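Local structure of protoporphyrinogen oxidase (Exiguobacterium sibiricum, 3LOV) at residues L17-Y22 against T456-I461; Q89-I92 against G97-P100; L115-Q118 against T123-E126. The protein probably oxidises coproporphyrinogen III to coproporphyrin III with bound FAD and molecular oxygen, a step of coproporphyrin-dependent heme b biosynthesis. All coordinates share one frame; numbering follows the deposited sequence.

In the fold
Interaction 1 closes the longest loop of the three. It brings the helix after the first Rossmann strand, near the start of the chain, against the last helix, and the side chain of Ala19 lies about 9 Å from the bound FAD. Interactions 2 and 3 are nested inside that loop, on the other side of the chain's centre. Their centres are 42 and 50 Å from that of interaction 1. They follow each other in sequence, a beta hairpin and then a loop between two helices. The centres of interactions 2 and 3 are 15 Å apart, and the nearest atoms of interactions 2 and 3 are about 7 Å apart, without touching. Both lie away from the known FAD-binding residues.

Interaction 1 of 3, residues L17-Y22 against T456-I461; sequences LAAAYY and TMIESI
Two helices meet here with Ala19 CA and Ile458 CA 6.4 Å apart, the closest pair of CA atoms. Both belong to the Rossmann-type FAD-binding fold. Helix 14-26 follows strand 6-10 and leads into strand 31-35, a beta-alpha-beta crossover. The turn from strand 6-10 into the helix start carries a glycine pattern consistent with the GxGxxG dinucleotide-binding motif, and the FAD-binding residue Thr15 lies one turn before Ala19. Helix 447-463 comes from the far end of the chain and holds FAD-binding Cys450.

The contact is apolar and small, and Ile458 carries one side of it. Its two branches touch residues one turn apart, Ala19 and Tyr22. CG1 sits beside the backbone N of its own residue (chi1 -68°) and goes to Ala19, where it lies 3.5 Å from Ala19 O. The methyl CB of Ala19 is 4.1 Å from Ile458 CG1, and the end methyl CD1 is equally near to it. The other branch, CG2, is anti to the backbone N. It rests 3.8 Å from Tyr22 C, with Tyr22 CB 4.1 Å from the same methyl. No hydrogen bond joins the two segments.

Leu282 of strand 280-283 touches both Ala19 and Ile458, so the pair packs on the parallel sheet of the FAD-binding fold. The end of the Tyr22 side chain leads away from Ile458, and the side chain touches Val451 and Lys455, earlier on the same partner helix, and helix 68-75. Tyr21 CD2 stands 3.7 Å above one face of the Tyr22 ring, offset toward its rim. One turn of helix 447-463 is tied further by a side chain: Ser460 OG gives a hydrogen bond to Met457 O at 3.1 Å, reaching it from the same face as Ile461 N.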
ATOM      1  N   LEU A  17     -14.776  -0.575  -8.041  1.00 19.39           N
ATOM      2  CA  LEU A  17     -15.082  -1.706  -8.931  1.00 19.98           C
ATOM      3  C   LEU A  17     -15.438  -2.949  -8.126  1.00 20.93           C
ATOM      4  O   LEU A  17     -16.411  -3.643  -8.436  1.00 22.10           O
ATOM      5  CB  LEU A  17     -13.914  -1.996  -9.887  1.00 22.65           C
ATOM      6  CG  LEU A  17     -13.808  -1.061 -11.091  1.00 19.85           C
ATOM      7  CD1 LEU A  17     -12.562  -1.321 -11.898  1.00 21.07           C
ATOM      8  CD2 LEU A  17     -15.074  -1.203 -11.957  1.00 27.26           C
ATOM      9  N   ALA A  18     -14.701  -3.198  -7.050  1.00 19.78           N
ATOM     10  CA  ALA A  18     -15.078  -4.239  -6.104  1.00 20.11           C
ATOM     11  C   ALA A  18     -16.430  -3.950  -5.465  1.00 21.29           C
ATOM     12  O   ALA A  18     -17.249  -4.860  -5.267  1.00 17.45           O
ATOM     13  CB  ALA A  18     -14.030  -4.399  -5.020  1.00 23.16           C
ATOM     14  N   ALA A  19     -16.672  -2.700  -5.122  1.00 18.27           N
ATOM     15  CA  ALA A  19     -17.961  -2.384  -4.554  1.00 21.22           C
ATOM     16  C   ALA A  19     -19.096  -2.747  -5.564  1.00 20.72           C
ATOM     17  O   ALA A  19     -20.122  -3.252  -5.168  1.00 17.32           O
ATOM     18  CB  ALA A  19     -18.044  -0.904  -4.137  1.00 18.63           C
ATOM     19  N   ALA A  20     -18.904  -2.497  -6.850  1.00 21.10           N
ATOM     20  CA  ALA A  20     -20.006  -2.701  -7.796  1.00 20.73           C
ATOM     21  C   ALA A  20     -20.272  -4.203  -7.909  1.00 22.06           C
ATOM     22  O   ALA A  20     -21.437  -4.614  -8.001  1.00 19.79           O
ATOM     23  CB  ALA A  20     -19.686  -2.123  -9.141  1.00 17.74           C
ATOM     24  N   TYR A  21     -19.178  -4.982  -7.907  1.00 20.38           N
ATOM     25  CA  TYR A  21     -19.198  -6.436  -8.049  1.00 22.46           C
ATOM     26  C   TYR A  21     -20.006  -7.002  -6.919  1.00 24.60           C
ATOM     27  O   TYR A  21     -20.913  -7.812  -7.131  1.00 24.63           O
ATOM     28  CB  TYR A  21     -17.771  -7.028  -8.011  1.00 23.93           C
ATOM     29  CG  TYR A  21     -17.760  -8.554  -8.008  1.00 30.02           C
ATOM     30  CD1 TYR A  21     -17.872  -9.282  -9.191  1.00 27.03           C
ATOM     31  CD2 TYR A  21     -17.659  -9.266  -6.812  1.00 23.86           C
ATOM     32  CE1 TYR A  21     -17.899 -10.682  -9.168  1.00 20.79           C
ATOM     33  CE2 TYR A  21     -17.691 -10.629  -6.787  1.00 24.05           C
ATOM     34  CZ  TYR A  21     -17.794 -11.337  -7.972  1.00 26.60           C
ATOM     35  OH  TYR A  21     -17.832 -12.704  -7.944  1.00 31.42           O
ATOM     36  N   TYR A  22     -19.666  -6.592  -5.705  1.00 22.91           N
ATOM     37  CA  TYR A  22     -20.349  -7.116  -4.540  1.00 23.19           C
ATOM     38  C   TYR A  22     -21.781  -6.588  -4.466  1.00 24.65           C
ATOM     39  O   TYR A  22     -22.656  -7.297  -3.992  1.00 23.28           O
ATOM     40  CB  TYR A  22     -19.614  -6.769  -3.244  1.00 23.94           C
ATOM     41  CG  TYR A  22     -18.274  -7.431  -3.081  1.00 23.29           C
ATOM     42  CD1 TYR A  22     -18.159  -8.811  -3.098  1.00 28.79           C
ATOM     43  CD2 TYR A  22     -17.116  -6.672  -2.878  1.00 26.89           C
ATOM     44  CE1 TYR A  22     -16.924  -9.436  -2.944  1.00 22.13           C
ATOM     45  CE2 TYR A  22     -15.858  -7.284  -2.726  1.00 16.74           C
ATOM     46  CZ  TYR A  22     -15.781  -8.672  -2.777  1.00 29.41           C
ATOM     47  OH  TYR A  22     -14.571  -9.301  -2.634  1.00 20.56           O
ATOM     48  N   THR A 456     -17.330  -4.910   3.072  1.00 23.92           N
ATOM     49  CA  THR A 456     -18.013  -4.582   4.323  1.00 24.10           C
ATOM     50  C   THR A 456     -18.984  -3.382   4.140  1.00 24.09           C
ATOM     51  O   THR A 456     -20.057  -3.376   4.736  1.00 21.88           O
ATOM     52  CB  THR A 456     -17.011  -4.309   5.454  1.00 26.07           C
ATOM     53  OG1 THR A 456     -16.042  -5.355   5.453  1.00 31.31           O
ATOM     54  CG2 THR A 456     -17.689  -4.295   6.813  1.00 28.46           C
HETATM   55  N   MSE A 457     -18.638  -2.357   3.354  1.00 22.33           N
HETATM   56  CA  MSE A 457     -19.591  -1.251   3.232  1.00 25.55           C
HETATM   57  C   MSE A 457     -20.809  -1.680   2.404  1.00 25.85           C
HETATM   58  O   MSE A 457     -21.936  -1.373   2.763  1.00 23.97           O
HETATM   59  CB  MSE A 457     -18.979   0.038   2.701  1.00 24.47           C
HETATM   60  CG  MSE A 457     -17.990   0.677   3.655  1.00 27.40           C
HETATM   61 SE   MSE A 457     -18.781   1.220   5.335  0.75 24.36          SE
HETATM   62  CE  MSE A 457     -18.007  -0.013   6.636  1.00 21.53           C
ATOM     63  N   ILE A 458     -20.610  -2.429   1.333  1.00 27.64           N
ATOM     64  CA  ILE A 458     -21.772  -2.948   0.590  1.00 31.35           C
ATOM     65  C   ILE A 458     -22.694  -3.766   1.510  1.00 32.40           C
ATOM     66  O   ILE A 458     -23.907  -3.534   1.524  1.00 34.42           O
ATOM     67  CB  ILE A 458     -21.350  -3.760  -0.702  1.00 29.64           C
ATOM     68  CG1 ILE A 458     -20.746  -2.823  -1.733  1.00 29.32           C
ATOM     69  CG2 ILE A 458     -22.517  -4.578  -1.290  1.00 30.29           C
ATOM     70  CD1 ILE A 458     -21.498  -1.555  -1.964  1.00 29.57           C
ATOM     71  N   GLU A 459     -22.108  -4.691   2.272  1.00 32.79           N
ATOM     72  CA  GLU A 459     -22.822  -5.507   3.253  1.00 36.00           C
ATOM     73  C   GLU A 459     -23.670  -4.680   4.226  1.00 35.41           C
ATOM     74  O   GLU A 459     -24.794  -5.042   4.532  1.00 34.13           O
ATOM     75  CB  GLU A 459     -21.832  -6.331   4.110  1.00 37.56           C
ATOM     76  CG  GLU A 459     -21.238  -7.589   3.446  1.00 44.34           C
ATOM     77  CD  GLU A 459     -20.136  -8.226   4.289  1.00 45.14           C
ATOM     78  OE1 GLU A 459     -19.872  -7.773   5.430  1.00 51.16           O
ATOM     79  OE2 GLU A 459     -19.535  -9.198   3.808  1.00 53.92           O
ATOM     80  N   SER A 460     -23.108  -3.592   4.743  1.00 34.46           N
ATOM     81  CA  SER A 460     -23.796  -2.799   5.739  1.00 36.03           C
ATOM     82  C   SER A 460     -24.947  -2.004   5.095  1.00 37.68           C
ATOM     83  O   SER A 460     -25.916  -1.707   5.765  1.00 37.98           O
ATOM     84  CB  SER A 460     -22.823  -1.916   6.503  1.00 33.38           C
ATOM     85  OG  SER A 460     -22.547  -0.756   5.783  1.00 37.10           O
ATOM     86  N   ILE A 461     -24.878  -1.704   3.797  1.00 42.13           N
ATOM     87  CA  ILE A 461     -26.057  -1.159   3.106  1.00 45.96           C
ATOM     88  C   ILE A 461     -27.153  -2.231   3.080  1.00 51.74           C
ATOM     89  O   ILE A 461     -28.329  -1.909   3.237  1.00 51.63           O
ATOM     90  CB  ILE A 461     -25.782  -0.690   1.660  1.00 45.14           C
ATOM     91  CG1 ILE A 461     -24.715   0.389   1.622  1.00 44.52           C
ATOM     92  CG2 ILE A 461     -27.055  -0.117   1.053  1.00 47.58           C
ATOM     93  CD1 ILE A 461     -24.523   1.006   0.273  1.00 46.86           C
TER

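Interaction 2 of 3, residues Q89-I92 against G97-P100; sequences QAFI and GLHP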
ATOM      1  N   GLN A  89      18.147 -12.374  -2.654  1.00 44.05           N
ATOM      2  CA  GLN A  89      18.789 -11.516  -1.655  1.00 45.78           C
ATOM      3  C   GLN A  89      18.265 -10.060  -1.732  1.00 43.01           C
ATOM      4  O   GLN A  89      18.215  -9.447  -2.804  1.00 39.10           O
ATOM      5  CB  GLN A  89      20.333 -11.550  -1.781  1.00 47.41           C
ATOM      6  CG  GLN A  89      21.086 -10.818  -0.610  1.00 54.68           C
ATOM      7  CD  GLN A  89      21.037 -11.571   0.739  1.00 60.71           C
ATOM      8  OE1 GLN A  89      21.659 -12.622   0.901  1.00 66.02           O
ATOM      9  NE2 GLN A  89      20.308 -11.018   1.709  1.00 67.18           N
ATOM     10  N   ALA A  90      17.872  -9.520  -0.584  1.00 40.67           N
ATOM     11  CA  ALA A  90      17.538  -8.094  -0.513  1.00 40.67           C
ATOM     12  C   ALA A  90      18.572  -7.346   0.357  1.00 38.69           C
ATOM     13  O   ALA A  90      19.294  -7.965   1.163  1.00 36.60           O
ATOM     14  CB  ALA A  90      16.132  -7.905   0.021  1.00 38.32           C
ATOM     15  N   PHE A  91      18.604  -6.018   0.200  1.00 34.87           N
ATOM     16  CA  PHE A  91      19.657  -5.180   0.755  1.00 31.17           C
ATOM     17  C   PHE A  91      19.074  -3.948   1.423  1.00 27.91           C
ATOM     18  O   PHE A  91      17.920  -3.571   1.172  1.00 25.20           O
ATOM     19  CB  PHE A  91      20.630  -4.696  -0.338  1.00 30.98           C
ATOM     20  CG  PHE A  91      21.349  -5.791  -1.088  1.00 37.27           C
ATOM     21  CD1 PHE A  91      22.544  -6.327  -0.599  1.00 39.29           C
ATOM     22  CD2 PHE A  91      20.864  -6.240  -2.333  1.00 42.59           C
ATOM     23  CE1 PHE A  91      23.227  -7.321  -1.319  1.00 42.25           C
ATOM     24  CE2 PHE A  91      21.537  -7.218  -3.070  1.00 42.29           C
ATOM     25  CZ  PHE A  91      22.724  -7.770  -2.560  1.00 42.81           C
ATOM     26  N   ILE A  92      19.858  -3.370   2.320  1.00 24.87           N
ATOM     27  CA  ILE A  92      19.646  -2.012   2.847  1.00 27.65           C
ATOM     28  C   ILE A  92      20.808  -1.196   2.324  1.00 27.85           C
ATOM     29  O   ILE A  92      21.970  -1.602   2.486  1.00 26.91           O
ATOM     30  CB  ILE A  92      19.729  -1.865   4.392  1.00 27.07           C
ATOM     31  CG1 ILE A  92      18.903  -2.914   5.140  1.00 39.67           C
ATOM     32  CG2 ILE A  92      19.217  -0.519   4.817  1.00 22.71           C
ATOM     33  CD1 ILE A  92      17.386  -2.664   5.169  1.00 36.97           C
ATOM     34  N   GLY A  97      27.030   2.271   2.323  1.00 40.75           N
ATOM     35  CA  GLY A  97      26.932   1.350   1.177  1.00 37.69           C
ATOM     36  C   GLY A  97      25.771   0.355   1.210  1.00 35.85           C
ATOM     37  O   GLY A  97      24.811   0.518   1.966  1.00 31.04           O
ATOM     38  N   LEU A  98      25.878  -0.676   0.375  1.00 34.98           N
ATOM     39  CA  LEU A  98      24.842  -1.688   0.205  1.00 35.65           C
ATOM     40  C   LEU A  98      25.123  -2.892   1.105  1.00 36.22           C
ATOM     41  O   LEU A  98      26.099  -3.602   0.888  1.00 37.58           O
ATOM     42  CB  LEU A  98      24.796  -2.157  -1.252  1.00 35.55           C
ATOM     43  CG  LEU A  98      23.581  -1.911  -2.142  1.00 38.62           C
ATOM     44  CD1 LEU A  98      23.679  -2.884  -3.342  1.00 40.71           C
ATOM     45  CD2 LEU A  98      22.242  -2.052  -1.428  1.00 34.90           C
ATOM     46  N   HIS A  99      24.277  -3.105   2.110  1.00 33.79           N
ATOM     47  CA  HIS A  99      24.411  -4.227   3.032  1.00 34.41           C
ATOM     48  C   HIS A  99      23.333  -5.254   2.774  1.00 35.89           C
ATOM     49  O   HIS A  99      22.174  -4.888   2.604  1.00 35.20           O
ATOM     50  CB  HIS A  99      24.225  -3.799   4.486  1.00 32.73           C
ATOM     51  CG  HIS A  99      25.018  -2.603   4.886  1.00 32.99           C
ATOM     52  ND1 HIS A  99      26.147  -2.691   5.672  1.00 33.00           N
ATOM     53  CD2 HIS A  99      24.819  -1.283   4.652  1.00 32.97           C
ATOM     54  CE1 HIS A  99      26.604  -1.475   5.910  1.00 31.33           C
ATOM     55  NE2 HIS A  99      25.820  -0.605   5.302  1.00 33.34           N
ATOM     56  N   PRO A 100      23.692  -6.549   2.788  1.00 38.05           N
ATOM     57  CA  PRO A 100      22.612  -7.529   2.705  1.00 37.44           C
ATOM     58  C   PRO A 100      21.783  -7.487   3.972  1.00 35.11           C
ATOM     59  O   PRO A 100      22.314  -7.178   5.048  1.00 36.01           O
ATOM     60  CB  PRO A 100      23.343  -8.873   2.567  1.00 38.93           C
ATOM     61  CG  PRO A 100      24.775  -8.620   3.017  1.00 42.03           C
ATOM     62  CD  PRO A 100      24.969  -7.141   3.243  1.00 36.84           C
TER
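Ile92 and His99 form an antiparallel hydrogen-bonded pair in the beta hairpin of strands 90-94 and 97-100. Ile92 N gives to His99 O at 2.8 Å, and His99 N returns a nearly straight bond (169°) to Ile92 O, also at 2.8 Å. Phe91 and Pro100 are the neighbouring non-hydrogen-bonded pair. A CA-H...O contact runs from Phe91 CA to His99 O at 3.1 Å. Gln89 bends back to bond NE2 to Ala90 O on an in-plane lone pair.

The apolar contacts centre on Phe91. Its CB lies 3.3 Å from Leu98 CD2, and the two side chains cross at about a right angle. CG lies beside the backbone N (chi1 -60°), which sets the ring between Leu98 CD1, over one face, and Pro100, whose CA is 3.5 Å from Phe91 CD1. Gln89 NE2 rests 3.8 Å from Pro100 CB. Replacing Phe91 with an alanine would probably leave a gap beside Leu98 and Pro100.

The chemistry is thus divided: backbone bonds set the register, carbon contacts fill the Phe91 side, and the imidazole of His99 ties the hairpin through NE2 to Asp94 at the end of the first strand and through ND1 to Thr120 in the loop after helix 113-116.

Interaction 3 of 3, residues L115-Q118 against T123-E126; sequences LFRQ and TEEE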
ATOM      1  N   LEU A 115      24.428 -15.463  13.881  1.00 33.44           N
ATOM      2  CA  LEU A 115      24.242 -15.221  12.451  1.00 34.69           C
ATOM      3  C   LEU A 115      23.995 -13.731  12.224  1.00 34.05           C
ATOM      4  O   LEU A 115      24.577 -13.114  11.310  1.00 31.69           O
ATOM      5  CB  LEU A 115      23.041 -16.009  11.948  1.00 37.48           C
ATOM      6  CG  LEU A 115      23.217 -16.902  10.739  1.00 37.19           C
ATOM      7  CD1 LEU A 115      24.121 -18.101  11.105  1.00 42.23           C
ATOM      8  CD2 LEU A 115      21.813 -17.334  10.297  1.00 36.22           C
ATOM      9  N   PHE A 116      23.164 -13.160  13.095  1.00 34.56           N
ATOM     10  CA  PHE A 116      22.818 -11.750  13.016  1.00 36.21           C
ATOM     11  C   PHE A 116      24.013 -10.830  13.160  1.00 37.09           C
ATOM     12  O   PHE A 116      24.113  -9.820  12.453  1.00 39.22           O
ATOM     13  CB  PHE A 116      21.787 -11.341  14.066  1.00 35.65           C
ATOM     14  CG  PHE A 116      21.415  -9.910  13.961  1.00 37.59           C
ATOM     15  CD1 PHE A 116      20.566  -9.488  12.928  1.00 39.95           C
ATOM     16  CD2 PHE A 116      21.966  -8.972  14.826  1.00 29.91           C
ATOM     17  CE1 PHE A 116      20.248  -8.135  12.782  1.00 44.31           C
ATOM     18  CE2 PHE A 116      21.661  -7.620  14.695  1.00 32.77           C
ATOM     19  CZ  PHE A 116      20.807  -7.196  13.672  1.00 39.63           C
ATOM     20  N   ARG A 117      24.896 -11.153  14.086  1.00 34.46           N
ATOM     21  CA  ARG A 117      26.020 -10.265  14.388  1.00 35.03           C
ATOM     22  C   ARG A 117      27.175 -10.335  13.364  1.00 36.42           C
ATOM     23  O   ARG A 117      28.219  -9.705  13.556  1.00 38.11           O
ATOM     24  CB  ARG A 117      26.548 -10.562  15.781  1.00 34.29           C
ATOM     25  CG  ARG A 117      25.534 -10.289  16.865  1.00 37.45           C
ATOM     26  CD  ARG A 117      26.038 -10.731  18.217  1.00 39.49           C
ATOM     27  NE  ARG A 117      27.179  -9.925  18.663  1.00 37.35           N
ATOM     28  CZ  ARG A 117      27.529  -9.736  19.937  1.00 36.53           C
ATOM     29  NH1 ARG A 117      26.840 -10.283  20.939  1.00 42.43           N
ATOM     30  NH2 ARG A 117      28.566  -8.967  20.213  1.00 39.29           N
ATOM     31  N   GLN A 118      26.982 -11.109  12.298  1.00 34.64           N
ATOM     32  CA  GLN A 118      27.821 -11.037  11.113  1.00 35.73           C
ATOM     33  C   GLN A 118      27.564  -9.741  10.302  1.00 37.87           C
ATOM     34  O   GLN A 118      28.374  -9.366   9.445  1.00 35.59           O
ATOM     35  CB  GLN A 118      27.578 -12.239  10.211  1.00 34.27           C
ATOM     36  CG  GLN A 118      27.811 -13.588  10.899  1.00 40.78           C
ATOM     37  CD  GLN A 118      27.781 -14.771   9.935  1.00 48.78           C
ATOM     38  OE1 GLN A 118      27.777 -14.600   8.716  1.00 52.69           O
ATOM     39  NE2 GLN A 118      27.769 -15.980  10.487  1.00 43.38           N
ATOM     40  N   THR A 123      27.512  -1.058  14.065  1.00 29.54           N
ATOM     41  CA  THR A 123      28.857  -1.179  14.619  1.00 31.58           C
ATOM     42  C   THR A 123      28.888  -2.308  15.668  1.00 35.10           C
ATOM     43  O   THR A 123      27.835  -2.781  16.136  1.00 33.96           O
ATOM     44  CB  THR A 123      29.263   0.092  15.330  1.00 30.34           C
ATOM     45  OG1 THR A 123      28.438   0.223  16.503  1.00 28.48           O
ATOM     46  CG2 THR A 123      29.114   1.355  14.369  1.00 25.46           C
ATOM     47  N   GLU A 124      30.093  -2.708  16.060  1.00 34.26           N
ATOM     48  CA  GLU A 124      30.295  -3.780  17.043  0.50 35.51           C
ATOM     49  C   GLU A 124      29.596  -3.423  18.335  1.00 34.47           C
ATOM     50  O   GLU A 124      28.926  -4.246  18.956  1.00 33.87           O
ATOM     51  CB  GLU A 124      31.793  -3.980  17.346  0.50 37.05           C
ATOM     52  CG  GLU A 124      32.069  -5.090  18.361  0.50 37.03           C
ATOM     53  CD  GLU A 124      31.399  -6.402  17.976  0.50 37.82           C
ATOM     54  OE1 GLU A 124      31.604  -6.847  16.832  0.50 41.96           O
ATOM     55  OE2 GLU A 124      30.663  -6.985  18.808  0.50 37.02           O
ATOM     56  N   GLU A 125      29.777  -2.175  18.748  1.00 29.41           N
ATOM     57  CA  GLU A 125      29.173  -1.703  19.959  1.00 29.42           C
ATOM     58  C   GLU A 125      27.649  -1.753  19.901  1.00 27.59           C
ATOM     59  O   GLU A 125      27.007  -2.168  20.864  1.00 29.48           O
ATOM     60  CB  GLU A 125      29.629  -0.281  20.241  1.00 31.20           C
ATOM     61  CG  GLU A 125      28.862   0.399  21.341  1.00 40.49           C
ATOM     62  CD  GLU A 125      29.546   1.646  21.880  1.00 53.10           C
ATOM     63  OE1 GLU A 125      30.724   1.903  21.534  1.00 59.69           O
ATOM     64  OE2 GLU A 125      28.895   2.364  22.673  1.00 58.00           O
ATOM     65  N   GLU A 126      27.066  -1.302  18.795  1.00 27.93           N
ATOM     66  CA  GLU A 126      25.599  -1.383  18.620  1.00 28.76           C
ATOM     67  C   GLU A 126      25.131  -2.855  18.667  1.00 27.31           C
ATOM     68  O   GLU A 126      24.144  -3.164  19.307  1.00 29.11           O
ATOM     69  CB  GLU A 126      25.171  -0.738  17.299  1.00 29.67           C
ATOM     70  CG  GLU A 126      25.222   0.764  17.334  1.00 29.97           C
ATOM     71  CD  GLU A 126      25.301   1.410  15.958  1.00 32.79           C
ATOM     72  OE1 GLU A 126      25.573   0.729  14.937  1.00 32.58           O
ATOM     73  OE2 GLU A 126      25.110   2.640  15.926  1.00 40.01           O
TER
HETATM   74  O   HOH W   1      29.179  -8.641  16.574  1.00 47.39           O
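Arg117 and Glu124 meet at their ends across the loop that joins helix 113-116 to helix 124-135, and their side chains cross at about a right angle. Arg117 NH2 gives a hydrogen bond to Glu124 OE2 at 3.2 Å, part of a salt bridge. The carboxylate oxygen lies at the edge of the guanidinium, almost in its plane, and is met nearly along its own C-O bond. The N-H...O angle is a bent 149°, and the two flat groups are 30° apart. Each chain folds once to make the meeting possible. Arg117 bends at chi3 (67°), while Glu124 leaves with CG anti to its backbone N and bends at chi2.

A water closes the other side of the pair. It accepts from Arg117 NE at 3.2 Å and is hydrogen-bonded to Glu124 OE1 at 3.0 Å. Arg117 NH2 has a second partner in Gln128 OE1, one turn further along the same helix.

The start of that helix is a capping box. Thr123 OG1 accepts from Glu126 N at 3.1 Å, and Glu126 OE1 accepts from Thr123 N at 2.8 Å, on the anti side of the carboxylate. Glu126 OE1 also pairs with Lys165 of helix 160-172.

Glu124 stands in the first turn of the helix, where its negative charge probably suits the helix dipole. It has two conformers, however, and its bridge to Arg117 belongs to the one described. With one direct bond and a bridging water, at the surface, the charge pair is likely to be a modest, mobile link, while the capping box fixes the helix start.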